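Local coordinates for protein putative beta-glucosidase (Bifidobacterium adolescentis, PDB 5WAB) that hydrolyses beta-glucosidic linkages as a glycoside hydrolase family 3 enzyme, and probably also releases terminal arabinopyranosyl units from ginsenoside Rb2, at residues A[549-555]-A[570-576]; A[489-493]-A[579-585]; A[124-128]-A[494-498]; A[134-140]-A[186-192]. One frame throughout, in Å; residues are numbered along the deposited sequence.

Contact 3 opens first along the chain, at residue 124, and spans contact 4 (134-140 with 186-192), which pairs two helices of the N-terminal barrel-type domain. Their centres lie about 17 Å apart, and Trp125 of contact 3 packs on Ala136 of contact 4. Contact 3 ties the loop leading into helix 129-144 to the C-terminal domain. Its second segment, 494-498, follows directly on 489-493, so contacts 2 and 3 interlock, centres about 16 Å apart, and one loop bridges the barrel-type and fibronectin-like domains. Contact 1, the hairpin 551-560/566-574, falls between the two segments of contact 2; Phe551 and Ala549 touch Ala580. Contacts 1 and 4 are farthest apart, about 30 Å between centres.

Contact 1: A[549-555]-A[570-576]; sequences ATFAIDG and ATVTNTS
Strands 551-555 and 570-574 run antiparallel, their axes 4.7 Å apart at closest approach and their directions at 158°, as arms of a beta hairpin in the fibronectin type III-like domain. Ala552 faces Thr573 and Asp554 faces Thr571 as hydrogen-bonded pairs: Ala552 N to Thr573 O and Asp554 N to Thr571 O are 3.0 Å, while Thr573 N to Ala552 O and Thr571 N to Asp554 O are 2.9 Å. Phe551-Asn574 and Ile553-Val572 are the non-hydrogen-bonded pairs. On their face the Phe551 ring (chi1 m) lies obliquely across Asn574, CD2 3.7 Å from its CA, and reaches Val572 CG2 at 4.3 Å from CD2. Ile553 (m, t) packs against Val572, CG1 4.4 Å from Val572 CB, CG2 4.5 Å from Ala570 CB. Ala552 is small, and Thr575 CG2 settles 3.9 Å from its CB. Beyond the strand, Thr575 N donates to Thr550 O (2.9 Å). Thr550 OG1 and Thr575 OG1 hydrogen-bond at 2.8 Å. Asn574 OD1 accepts from Ser576 N (3.1 Å), an Asx turn, and Ala549 CB rests 3.2 Å from Ser576 OG. Strand 615-622 flanks 566-574 in the sheet, and strand 580-590 packs against the face carrying Phe551 and Val572.

Contact 2: A[489-493]-A[579-585]; sequences SPSGK and DAAETVQ
Residues 489-493 form a loop of the C-terminal domain, extended except for a bend at Ser491 (phi/psi -136/15), that runs alongside strand 580-585 of the fibronectin-like domain, end-to-end directions 8° apart. Ser489 sits opposite Ala580 (CA-CA 5.5 Å), Ser491 opposite Ala581 (5.8 Å) and Lys493 near Thr583 (7.7 Å). No direct backbone hydrogen bond joins them; water does instead. Water 1 accepts from Ser489 N and donates to Asp579 O, both at 2.6 Å. Water 2 links Ser491 O (2.7 Å) with Thr583 OG1 (2.8 Å), and water 3 joins the same two atoms at 2.8 and 3.0 Å, with a weak bond to Ala581 O at 3.1 Å. In van der Waals contact, Ser489 OG (chi1 t), hydrogen-bonded to Tyr548 N, lies 3.6 Å from Ala580 CB, Ser491 CB 4.0 Å from Ala581 CB, and Lys493 CG 4.0 Å from Thr583 CB. Lys493 (m, m, t, t) NZ and Glu582 (t, p) OE2 form a salt bridge with a weak hydrogen bond at 3.2 Å. Lys493 NZ also bonds Gly545 O, and Glu582 OE2 accepts from Thr583 N at 2.9 Å. Between these segments one buried ion pair is the direct polar link and water supplies the rest; Ser491 OG bonds Lys607.

Contact 3: A[124-128]-A[494-498]; sequences YWSED and LAQTI
Glu127 points across the domain boundary with chi1 p and chi2 t, its carboxylate gripping Thr497 in two places: OE1 accepts from Thr497 N and OE2 from Thr497 OG1, each at 2.7 Å. Thr497 takes chi1 m, which brings its hydroxyl beside its own amide to meet this fork. Neither loop is regular; the CA atoms of Ser126 and Ala495 lie 5.0 Å apart and those of Glu127 and Gln496 5.8 Å. Ser126 (chi1 t) plays two parts, its OG donating to Ala495 O at 2.9 Å and accepting from Asp128 N at 2.8 Å, an ST turn. Glu127 N adds a weak bond to Ala495 O at 3.4 Å. Ala495 CB approaches Trp125 O at 3.4 Å, while the Trp125 side chain (chi1 m) turns from this loop. The contact thus joins the N-terminal barrel-type and C-terminal domains. Asp128 N-caps helix 129-144 through Leu131 N and salt-bridges Arg529; Tyr528 N, at helix 528-531, also bonds Glu127 OE2, and Trp125 packs on helices 74-77 and 129-144.

Contact 4: A[134-140]-A[186-192]; sequences HEAVGIV and HIVKTAQ
His134 lays its imidazole over that of His186 in a face-to-face stack, ring centroids 3.8 Å apart and planes at 13°, with His134 NE2 3.4 Å from His186 CE1. The rings join two helices of the N-terminal domain, which belongs to the TIM-barrel clan; both helices pack on strand 149-155 of its parallel sheet, Val140 on Thr150 and Ile187 on Leu152. Helix segments 134-140 and 186-190 cross at -49° with axes 9.5 Å apart at closest approach. CA-CA distances fall from 7.4 Å at His134-His186 to 5.4 Å at Val137-Ile187, then rise to 6.8 Å at Val140-Ala191. His134 adopts chi1 m and His186 chi1 t, bringing the rings together. Farther along, contact is apolar, without a hydrogen bond between the segments. Ile187 (m, t) inserts between side chains of the other helix: CD1 reaches Ala136 CB at 3.9 Å, CG1 lies 4.0 Å from Val137 CB, and CG2 is 3.6 Å from Val140 CG2. Val137 (chi1 p) also spans to Ala191, CG2 to CB 4.1 Å. Helix 134-140 is kinked, the amides of Gly138 and Ile139 bonding three residues back to Glu135 O and Ala136 O at 3.0 Å. His134 has further support from Tyr130, whose carbonyl accepts from ND1 and whose ring stacks on it. At the end of the second helix, where Ala191 leaves helical geometry, its CB meets Val140 CG1 at 3.7 Å.

Contact 1: A[549-555]-A[570-576]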
loop_
_atom_site.group_PDB
_atom_site.type_symbol
_atom_site.label_atom_id
_atom_site.label_comp_id
_atom_site.label_asym_id
_atom_site.label_seq_id
_atom_site.Cartn_x
_atom_site.Cartn_y
_atom_site.Cartn_z
ATOM N N ALA A 549 -9.498 -3.294 23.931
ATOM C CA ALA A 549 -10.931 -3.417 24.152
ATOM C C ALA A 549 -11.454 -4.722 23.568
ATOM O O ALA A 549 -10.751 -5.444 22.859
ATOM C CB ALA A 549 -11.679 -2.229 23.535
ATOM N N THR A 550 -12.714 -5.019 23.873
ATOM C CA THR A 550 -13.413 -6.159 23.303
ATOM C C THR A 550 -14.630 -5.666 22.535
ATOM O O THR A 550 -15.254 -4.667 22.907
ATOM C CB THR A 550 -13.847 -7.170 24.384
ATOM O OG1 THR A 550 -14.715 -6.531 25.330
ATOM C CG2 THR A 550 -12.636 -7.732 25.107
ATOM N N PHE A 551 -14.957 -6.365 21.450
ATOM C CA PHE A 551 -16.056 -5.971 20.582
ATOM C C PHE A 551 -16.910 -7.185 20.242
ATOM O O PHE A 551 -16.439 -8.325 20.262
ATOM C CB PHE A 551 -15.534 -5.293 19.298
ATOM C CG PHE A 551 -14.744 -4.040 19.562
ATOM C CD1 PHE A 551 -13.386 -4.108 19.843
ATOM C CD2 PHE A 551 -15.359 -2.799 19.554
ATOM C CE1 PHE A 551 -12.655 -2.963 20.102
ATOM C CE2 PHE A 551 -14.631 -1.646 19.811
ATOM C CZ PHE A 551 -13.277 -1.729 20.086
ATOM N N ALA A 552 -18.174 -6.922 19.930
ATOM C CA ALA A 552 -19.124 -7.952 19.543
ATOM C C ALA A 552 -19.915 -7.461 18.342
ATOM O O ALA A 552 -20.282 -6.284 18.273
ATOM C CB ALA A 552 -20.076 -8.306 20.691
ATOM N N ILE A 553 -20.171 -8.364 17.401
ATOM C CA ILE A 553 -20.918 -8.058 16.188
ATOM C C ILE A 553 -22.216 -8.853 16.198
ATOM O O ILE A 553 -22.200 -10.079 16.370
ATOM C CB ILE A 553 -20.094 -8.362 14.925
ATOM C CG1 ILE A 553 -18.868 -7.454 14.871
ATOM C CG2 ILE A 553 -20.934 -8.185 13.676
ATOM C CD1 ILE A 553 -17.957 -7.751 13.717
ATOM N N ASP A 554 -23.335 -8.158 16.024
ATOM C CA ASP A 554 -24.626 -8.815 15.894
ATOM C C ASP A 554 -25.494 -7.981 14.963
ATOM O O ASP A 554 -25.042 -6.983 14.395
ATOM C CB ASP A 554 -25.281 -9.022 17.267
ATOM C CG ASP A 554 -25.415 -7.729 18.059
ATOM O OD1 ASP A 554 -25.095 -6.647 17.517
ATOM O OD2 ASP A 554 -25.857 -7.800 19.231
ATOM N N GLY A 555 -26.753 -8.380 14.823
ATOM C CA GLY A 555 -27.649 -7.667 13.932
ATOM C C GLY A 555 -27.199 -7.666 12.490
ATOM O O GLY A 555 -27.533 -6.740 11.743
ATOM N N ALA A 570 -24.905 -4.278 9.771
ATOM C CA ALA A 570 -24.393 -4.924 10.974
ATOM C C ALA A 570 -24.209 -3.906 12.094
ATOM O O ALA A 570 -24.036 -2.710 11.848
ATOM C CB ALA A 570 -23.069 -5.631 10.689
ATOM N N THR A 571 -24.209 -4.406 13.333
ATOM C CA THR A 571 -23.956 -3.596 14.522
ATOM C C THR A 571 -22.695 -4.090 15.218
ATOM O O THR A 571 -22.556 -5.290 15.482
ATOM C CB THR A 571 -25.113 -3.665 15.522
ATOM O OG1 THR A 571 -26.315 -3.169 14.924
ATOM C CG2 THR A 571 -24.784 -2.814 16.756
ATOM N N VAL A 572 -21.794 -3.170 15.543
ATOM C CA VAL A 572 -20.584 -3.484 16.289
ATOM C C VAL A 572 -20.643 -2.730 17.612
ATOM O O VAL A 572 -21.042 -1.560 17.652
ATOM C CB VAL A 572 -19.315 -3.130 15.486
ATOM C CG1 VAL A 572 -19.377 -1.697 14.993
ATOM C CG2 VAL A 572 -18.057 -3.374 16.310
ATOM N N THR A 573 -20.257 -3.399 18.696
ATOM C CA THR A 573 -20.431 -2.858 20.038
ATOM C C THR A 573 -19.152 -3.033 20.841
ATOM O O THR A 573 -18.559 -4.116 20.840
ATOM C CB THR A 573 -21.596 -3.550 20.752
ATOM O OG1 THR A 573 -22.762 -3.505 19.919
ATOM C CG2 THR A 573 -21.893 -2.868 22.079
ATOM N N ASN A 574 -18.713 -1.963 21.501
ATOM C CA ASN A 574 -17.589 -2.039 22.429
ATOM C C ASN A 574 -18.101 -2.592 23.755
ATOM O O ASN A 574 -18.790 -1.891 24.504
ATOM C CB ASN A 574 -16.947 -0.668 22.608
ATOM C CG ASN A 574 -15.651 -0.725 23.398
ATOM O OD1 ASN A 574 -15.428 -1.635 24.199
ATOM N ND2 ASN A 574 -14.791 0.259 23.181
ATOM N N THR A 575 -17.766 -3.849 24.049
ATOM C CA THR A 575 -18.252 -4.545 25.233
ATOM C C THR A 575 -17.269 -4.493 26.398
ATOM O O THR A 575 -17.320 -5.358 27.277
ATOM C CB THR A 575 -18.567 -6.001 24.891
ATOM O OG1 THR A 575 -17.376 -6.648 24.423
ATOM C CG2 THR A 575 -19.639 -6.080 23.808
ATOM N N SER A 576 -16.387 -3.503 26.433
ATOM C CA SER A 576 -15.346 -3.415 27.449
ATOM C C SER A 576 -15.441 -2.076 28.180
ATOM O O SER A 576 -16.408 -1.328 28.025
ATOM C CB SER A 576 -13.969 -3.614 26.812
ATOM O OG SER A 576 -13.595 -2.475 26.056
#

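Contact 2: A[489-493]-A[579-585]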
loop_
_atom_site.group_PDB
_atom_site.type_symbol
_atom_site.label_atom_id
_atom_site.label_comp_id
_atom_site.label_asym_id
_atom_site.label_seq_id
_atom_site.Cartn_x
_atom_site.Cartn_y
_atom_site.Cartn_z
ATOM N N SER A 489 -5.577 2.900 22.632
ATOM C CA SER A 489 -5.495 1.473 22.343
ATOM C C SER A 489 -5.018 1.253 20.908
ATOM O O SER A 489 -5.423 1.990 20.003
ATOM C CB SER A 489 -6.853 0.802 22.527
ATOM O OG SER A 489 -6.849 -0.493 21.962
ATOM N N PRO A 490 -4.169 0.252 20.666
ATOM C CA PRO A 490 -3.777 -0.061 19.283
ATOM C C PRO A 490 -4.964 -0.606 18.515
ATOM O O PRO A 490 -5.811 -1.300 19.079
ATOM C CB PRO A 490 -2.670 -1.111 19.443
ATOM C CG PRO A 490 -2.882 -1.679 20.800
ATOM C CD PRO A 490 -3.590 -0.674 21.650
ATOM N N SER A 491 -5.031 -0.264 17.224
ATOM C CA SER A 491 -6.159 -0.673 16.400
ATOM C C SER A 491 -5.746 -1.189 15.023
ATOM O O SER A 491 -6.607 -1.312 14.140
ATOM C CB SER A 491 -7.139 0.494 16.245
ATOM O OG SER A 491 -6.503 1.664 15.744
ATOM N N GLY A 492 -4.468 -1.498 14.812
ATOM C CA GLY A 492 -4.009 -1.880 13.493
ATOM C C GLY A 492 -4.400 -3.304 13.147
ATOM O O GLY A 492 -4.385 -4.201 13.988
ATOM N N LYS A 493 -4.743 -3.500 11.879
ATOM C CA LYS A 493 -5.009 -4.812 11.310
ATOM C C LYS A 493 -3.999 -5.085 10.203
ATOM O O LYS A 493 -3.635 -4.181 9.446
ATOM C CB LYS A 493 -6.433 -4.900 10.748
ATOM C CG LYS A 493 -7.541 -4.574 11.742
ATOM C CD LYS A 493 -7.639 -5.591 12.870
ATOM C CE LYS A 493 -8.869 -5.312 13.724
ATOM N NZ LYS A 493 -9.022 -6.254 14.871
ATOM N N ASP A 579 -12.015 2.661 25.671
ATOM C CA ASP A 579 -12.337 3.279 24.390
ATOM C C ASP A 579 -11.317 2.830 23.350
ATOM O O ASP A 579 -10.107 2.986 23.555
ATOM C CB ASP A 579 -12.340 4.802 24.522
ATOM C CG ASP A 579 -13.292 5.304 25.609
ATOM O OD1 ASP A 579 -14.104 4.506 26.124
ATOM O OD2 ASP A 579 -13.225 6.504 25.953
ATOM N N ALA A 580 -11.794 2.246 22.252
ATOM C CA ALA A 580 -10.903 1.746 21.210
ATOM C C ALA A 580 -11.678 1.623 19.905
ATOM O O ALA A 580 -12.909 1.674 19.882
ATOM C CB ALA A 580 -10.281 0.403 21.604
ATOM N N ALA A 581 -10.933 1.440 18.816
ATOM C CA ALA A 581 -11.503 1.321 17.483
ATOM C C ALA A 581 -11.467 -0.125 17.006
ATOM O O ALA A 581 -10.536 -0.878 17.305
ATOM C CB ALA A 581 -10.753 2.209 16.485
ATOM N N GLU A 582 -12.481 -0.495 16.227
ATOM C CA GLU A 582 -12.585 -1.817 15.626
ATOM C C GLU A 582 -12.801 -1.665 14.130
ATOM O O GLU A 582 -13.514 -0.761 13.688
ATOM C CB GLU A 582 -13.742 -2.614 16.253
ATOM C CG GLU A 582 -13.997 -3.992 15.654
ATOM C CD GLU A 582 -12.844 -4.952 15.860
ATOM O OE1 GLU A 582 -12.867 -5.704 16.859
ATOM O OE2 GLU A 582 -11.910 -4.946 15.031
ATOM N N THR A 583 -12.183 -2.543 13.350
ATOM C CA THR A 583 -12.299 -2.503 11.899
ATOM C C THR A 583 -13.078 -3.728 11.438
ATOM O O THR A 583 -12.535 -4.837 11.397
ATOM C CB THR A 583 -10.925 -2.441 11.240
ATOM O OG1 THR A 583 -10.265 -1.238 11.647
ATOM C CG2 THR A 583 -11.064 -2.449 9.722
ATOM N N VAL A 584 -14.339 -3.517 11.071
ATOM C CA VAL A 584 -15.192 -4.590 10.575
ATOM C C VAL A 584 -14.868 -4.836 9.110
ATOM O O VAL A 584 -14.692 -3.893 8.330
ATOM C CB VAL A 584 -16.676 -4.235 10.769
ATOM C CG1 VAL A 584 -17.572 -5.339 10.217
ATOM C CG2 VAL A 584 -16.974 -3.984 12.240
ATOM N N GLN A 585 -14.790 -6.109 8.730
ATOM C CA GLN A 585 -14.363 -6.508 7.398
ATOM C C GLN A 585 -15.426 -7.391 6.764
ATOM O O GLN A 585 -16.025 -8.236 7.433
ATOM C CB GLN A 585 -13.008 -7.244 7.455
ATOM C CG GLN A 585 -11.959 -6.495 8.277
ATOM C CD GLN A 585 -10.711 -7.307 8.571
ATOM O OE1 GLN A 585 -10.369 -8.239 7.843
ATOM N NE2 GLN A 585 -10.017 -6.946 9.646
HETATM O O HOH W 1 -7.932 3.871 22.345
HETATM O O HOH W 2 -7.420 -1.249 11.617
HETATM O O HOH W 3 -9.361 -1.500 14.506
#

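Contact 3: A[124-128]-A[494-498]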
loop_
_atom_site.group_PDB
_atom_site.type_symbol
_atom_site.label_atom_id
_atom_site.label_comp_id
_atom_site.label_asym_id
_atom_site.label_seq_id
_atom_site.Cartn_x
_atom_site.Cartn_y
_atom_site.Cartn_z
ATOM N N TYR A 124 4.646 0.338 -0.271
ATOM C CA TYR A 124 3.355 -0.087 -0.808
ATOM C C TYR A 124 2.388 -0.407 0.329
ATOM O O TYR A 124 2.744 -0.372 1.507
ATOM C CB TYR A 124 3.524 -1.286 -1.748
ATOM C CG TYR A 124 4.494 -1.046 -2.885
ATOM C CD1 TYR A 124 4.696 0.230 -3.390
ATOM C CD2 TYR A 124 5.210 -2.096 -3.449
ATOM C CE1 TYR A 124 5.579 0.453 -4.416
ATOM C CE2 TYR A 124 6.097 -1.881 -4.478
ATOM C CZ TYR A 124 6.274 -0.605 -4.957
ATOM O OH TYR A 124 7.151 -0.386 -5.980
ATOM N N TRP A 125 1.152 -0.755 -0.036
ATOM C CA TRP A 125 0.060 -0.792 0.931
ATOM C C TRP A 125 -0.367 -2.201 1.346
ATOM O O TRP A 125 -0.461 -2.476 2.544
ATOM C CB TRP A 125 -1.131 -0.001 0.379
ATOM C CG TRP A 125 -0.828 1.469 0.304
ATOM C CD1 TRP A 125 -0.135 2.107 -0.682
ATOM C CD2 TRP A 125 -1.206 2.486 1.244
ATOM N NE1 TRP A 125 -0.049 3.449 -0.413
ATOM C CE2 TRP A 125 -0.700 3.709 0.763
ATOM C CE3 TRP A 125 -1.922 2.479 2.443
ATOM C CZ2 TRP A 125 -0.889 4.914 1.437
ATOM C CZ3 TRP A 125 -2.105 3.678 3.116
ATOM C CH2 TRP A 125 -1.592 4.877 2.612
ATOM N N SER A 126 -0.644 -3.105 0.410
ATOM C CA SER A 126 -1.206 -4.388 0.818
ATOM C C SER A 126 -0.891 -5.460 -0.214
ATOM O O SER A 126 -0.410 -5.180 -1.313
ATOM C CB SER A 126 -2.724 -4.294 1.035
ATOM O OG SER A 126 -3.293 -5.561 1.318
ATOM N N GLU A 127 -1.160 -6.706 0.175
ATOM C CA GLU A 127 -1.219 -7.823 -0.756
ATOM C C GLU A 127 -2.577 -7.934 -1.427
ATOM O O GLU A 127 -2.726 -8.727 -2.362
ATOM C CB GLU A 127 -0.926 -9.136 -0.025
ATOM C CG GLU A 127 -2.065 -9.589 0.890
ATOM C CD GLU A 127 -1.681 -10.719 1.833
ATOM O OE1 GLU A 127 -0.545 -10.716 2.347
ATOM O OE2 GLU A 127 -2.516 -11.623 2.046
ATOM N N ASP A 128 -3.571 -7.176 -0.962
ATOM C CA ASP A 128 -4.926 -7.264 -1.474
ATOM C C ASP A 128 -5.242 -6.049 -2.328
ATOM O O ASP A 128 -4.961 -4.920 -1.906
ATOM C CB ASP A 128 -5.930 -7.365 -0.327
ATOM C CG ASP A 128 -7.354 -7.471 -0.823
ATOM O OD1 ASP A 128 -7.703 -8.563 -1.319
ATOM O OD2 ASP A 128 -8.113 -6.478 -0.741
ATOM N N LEU A 494 -3.561 -6.338 10.099
ATOM C CA LEU A 494 -2.547 -6.686 9.113
ATOM C C LEU A 494 -3.056 -6.419 7.702
ATOM O O LEU A 494 -4.122 -6.903 7.308
ATOM C CB LEU A 494 -2.150 -8.157 9.255
ATOM C CG LEU A 494 -1.256 -8.539 10.433
ATOM C CD1 LEU A 494 -0.945 -10.022 10.390
ATOM C CD2 LEU A 494 0.025 -7.724 10.422
ATOM N N ALA A 495 -2.296 -5.619 6.956
ATOM C CA ALA A 495 -2.476 -5.452 5.522
ATOM C C ALA A 495 -1.652 -6.459 4.730
ATOM O O ALA A 495 -1.638 -6.411 3.493
ATOM C CB ALA A 495 -2.103 -4.028 5.106
ATOM N N GLN A 496 -0.982 -7.372 5.433
ATOM C CA GLN A 496 -0.068 -8.352 4.871
ATOM C C GLN A 496 -0.196 -9.624 5.696
ATOM O O GLN A 496 -0.317 -9.561 6.924
ATOM C CB GLN A 496 1.369 -7.816 4.916
ATOM C CG GLN A 496 2.282 -8.205 3.766
ATOM C CD GLN A 496 3.585 -7.404 3.773
ATOM O OE1 GLN A 496 3.753 -6.473 4.562
ATOM N NE2 GLN A 496 4.514 -7.774 2.899
ATOM N N THR A 497 -0.176 -10.771 5.025
ATOM C CA THR A 497 -0.172 -12.051 5.721
ATOM C C THR A 497 1.203 -12.316 6.322
ATOM O O THR A 497 2.228 -12.097 5.672
ATOM C CB THR A 497 -0.539 -13.184 4.765
ATOM O OG1 THR A 497 -1.887 -13.015 4.310
ATOM C CG2 THR A 497 -0.392 -14.545 5.454
ATOM N N ILE A 498 1.226 -12.798 7.564
ATOM C CA ILE A 498 2.472 -13.272 8.166
ATOM C C ILE A 498 2.502 -14.794 8.093
ATOM O O ILE A 498 1.820 -15.466 8.882
ATOM C CB ILE A 498 2.622 -12.802 9.616
ATOM C CG1 ILE A 498 2.546 -11.283 9.701
ATOM C CG2 ILE A 498 3.947 -13.292 10.176
ATOM C CD1 ILE A 498 2.769 -10.751 11.108
#

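Contact 4: A[134-140]-A[186-192]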
loop_
_atom_site.group_PDB
_atom_site.type_symbol
_atom_site.label_atom_id
_atom_site.label_comp_id
_atom_site.label_asym_id
_atom_site.label_seq_id
_atom_site.Cartn_x
_atom_site.Cartn_y
_atom_site.Cartn_z
ATOM N N HIS A 134 -8.597 1.273 -1.799
ATOM C CA HIS A 134 -9.445 2.054 -0.908
ATOM C C HIS A 134 -8.677 2.723 0.227
ATOM O O HIS A 134 -9.249 3.571 0.922
ATOM C CB HIS A 134 -10.563 1.174 -0.350
ATOM C CG HIS A 134 -11.595 0.804 -1.369
ATOM N ND1 HIS A 134 -11.306 0.048 -2.485
ATOM C CD2 HIS A 134 -12.912 1.107 -1.453
ATOM C CE1 HIS A 134 -12.400 -0.105 -3.208
ATOM N NE2 HIS A 134 -13.390 0.524 -2.601
ATOM N N GLU A 135 -7.404 2.382 0.418
ATOM C CA GLU A 135 -6.555 3.108 1.356
ATOM C C GLU A 135 -5.773 4.216 0.661
ATOM O O GLU A 135 -5.875 5.389 1.033
ATOM C CB GLU A 135 -5.596 2.144 2.053
ATOM C CG GLU A 135 -6.240 1.334 3.151
ATOM C CD GLU A 135 -5.231 0.524 3.921
ATOM O OE1 GLU A 135 -4.336 -0.068 3.281
ATOM O OE2 GLU A 135 -5.322 0.495 5.165
ATOM N N ALA A 136 -4.993 3.856 -0.360
ATOM C CA ALA A 136 -4.087 4.819 -0.972
ATOM C C ALA A 136 -4.816 5.945 -1.692
ATOM O O ALA A 136 -4.196 6.979 -1.972
ATOM C CB ALA A 136 -3.145 4.107 -1.936
ATOM N N VAL A 137 -6.111 5.780 -1.979
ATOM C CA VAL A 137 -6.877 6.851 -2.613
ATOM C C VAL A 137 -6.900 8.090 -1.728
ATOM O O VAL A 137 -7.040 9.212 -2.226
ATOM C CB VAL A 137 -8.304 6.367 -2.944
ATOM C CG1 VAL A 137 -9.071 6.055 -1.664
ATOM C CG2 VAL A 137 -9.061 7.396 -3.794
ATOM N N GLY A 138 -6.754 7.912 -0.411
ATOM C CA GLY A 138 -6.712 9.057 0.478
ATOM C C GLY A 138 -5.546 9.982 0.194
ATOM O O GLY A 138 -5.660 11.200 0.365
ATOM N N ILE A 139 -4.418 9.427 -0.253
ATOM C CA ILE A 139 -3.269 10.258 -0.607
ATOM C C ILE A 139 -3.582 11.104 -1.835
ATOM O O ILE A 139 -3.307 12.308 -1.864
ATOM C CB ILE A 139 -2.015 9.391 -0.821
ATOM C CG1 ILE A 139 -1.630 8.689 0.479
ATOM C CG2 ILE A 139 -0.854 10.237 -1.293
ATOM C CD1 ILE A 139 -1.274 9.645 1.603
ATOM N N VAL A 140 -4.148 10.483 -2.874
ATOM C CA VAL A 140 -4.460 11.206 -4.109
ATOM C C VAL A 140 -5.509 12.282 -3.853
ATOM O O VAL A 140 -5.322 13.455 -4.204
ATOM C CB VAL A 140 -4.924 10.224 -5.201
ATOM C CG1 VAL A 140 -5.364 10.979 -6.436
ATOM C CG2 VAL A 140 -3.809 9.233 -5.539
ATOM N N HIS A 186 -9.309 1.666 -9.245
ATOM C CA HIS A 186 -10.184 2.342 -8.290
ATOM C C HIS A 186 -9.754 3.782 -8.049
ATOM O O HIS A 186 -10.596 4.676 -7.936
ATOM C CB HIS A 186 -10.221 1.583 -6.963
ATOM C CG HIS A 186 -11.036 2.266 -5.909
ATOM N ND1 HIS A 186 -12.415 2.277 -5.921
ATOM C CD2 HIS A 186 -10.663 3.007 -4.838
ATOM C CE1 HIS A 186 -12.854 2.973 -4.887
ATOM N NE2 HIS A 186 -11.811 3.428 -4.217
ATOM N N ILE A 187 -8.454 4.019 -7.914
ATOM C CA ILE A 187 -7.984 5.375 -7.656
ATOM C C ILE A 187 -8.180 6.264 -8.884
ATOM O O ILE A 187 -8.529 7.446 -8.760
ATOM C CB ILE A 187 -6.523 5.316 -7.188
ATOM C CG1 ILE A 187 -6.457 4.484 -5.895
ATOM C CG2 ILE A 187 -5.976 6.703 -6.979
ATOM C CD1 ILE A 187 -5.060 4.279 -5.341
ATOM N N VAL A 188 -7.999 5.707 -10.084
ATOM C CA VAL A 188 -8.208 6.479 -11.308
ATOM C C VAL A 188 -9.675 6.861 -11.454
ATOM O O VAL A 188 -10.005 7.979 -11.868
ATOM C CB VAL A 188 -7.709 5.690 -12.534
ATOM C CG1 VAL A 188 -8.321 6.238 -13.811
ATOM C CG2 VAL A 188 -6.190 5.734 -12.630
ATOM N N LYS A 189 -10.579 5.935 -11.144
ATOM C CA LYS A 189 -11.999 6.215 -11.309
ATOM C C LYS A 189 -12.560 7.026 -10.143
ATOM O O LYS A 189 -13.421 7.888 -10.347
ATOM C CB LYS A 189 -12.772 4.911 -11.486
ATOM C CG LYS A 189 -12.543 4.260 -12.834
ATOM C CD LYS A 189 -13.262 2.936 -12.931
ATOM C CE LYS A 189 -13.149 2.361 -14.324
ATOM N NZ LYS A 189 -13.684 0.972 -14.400
ATOM N N THR A 190 -12.100 6.777 -8.915
ATOM C CA THR A 190 -12.685 7.477 -7.773
ATOM C C THR A 190 -12.079 8.860 -7.625
ATOM O O THR A 190 -12.801 9.861 -7.551
ATOM C CB THR A 190 -12.512 6.670 -6.494
ATOM O OG1 THR A 190 -13.132 5.395 -6.677
ATOM C CG2 THR A 190 -13.166 7.401 -5.309
ATOM N N ALA A 191 -10.762 8.935 -7.566
ATOM C CA ALA A 191 -10.123 10.225 -7.657
ATOM C C ALA A 191 -9.683 10.320 -9.110
ATOM O O ALA A 191 -10.220 9.615 -9.965
ATOM C CB ALA A 191 -8.972 10.334 -6.651
ATOM N N GLN A 192 -8.697 11.118 -9.394
ATOM C CA GLN A 192 -8.249 11.236 -10.771
ATOM C C GLN A 192 -6.852 11.804 -10.657
ATOM O O GLN A 192 -6.671 13.029 -10.693
ATOM C CB GLN A 192 -9.161 12.129 -11.622
ATOM C CG GLN A 192 -10.367 11.425 -12.268
ATOM C CD GLN A 192 -10.000 10.621 -13.524
ATOM O OE1 GLN A 192 -8.915 10.783 -14.092
ATOM N NE2 GLN A 192 -10.911 9.750 -13.956
#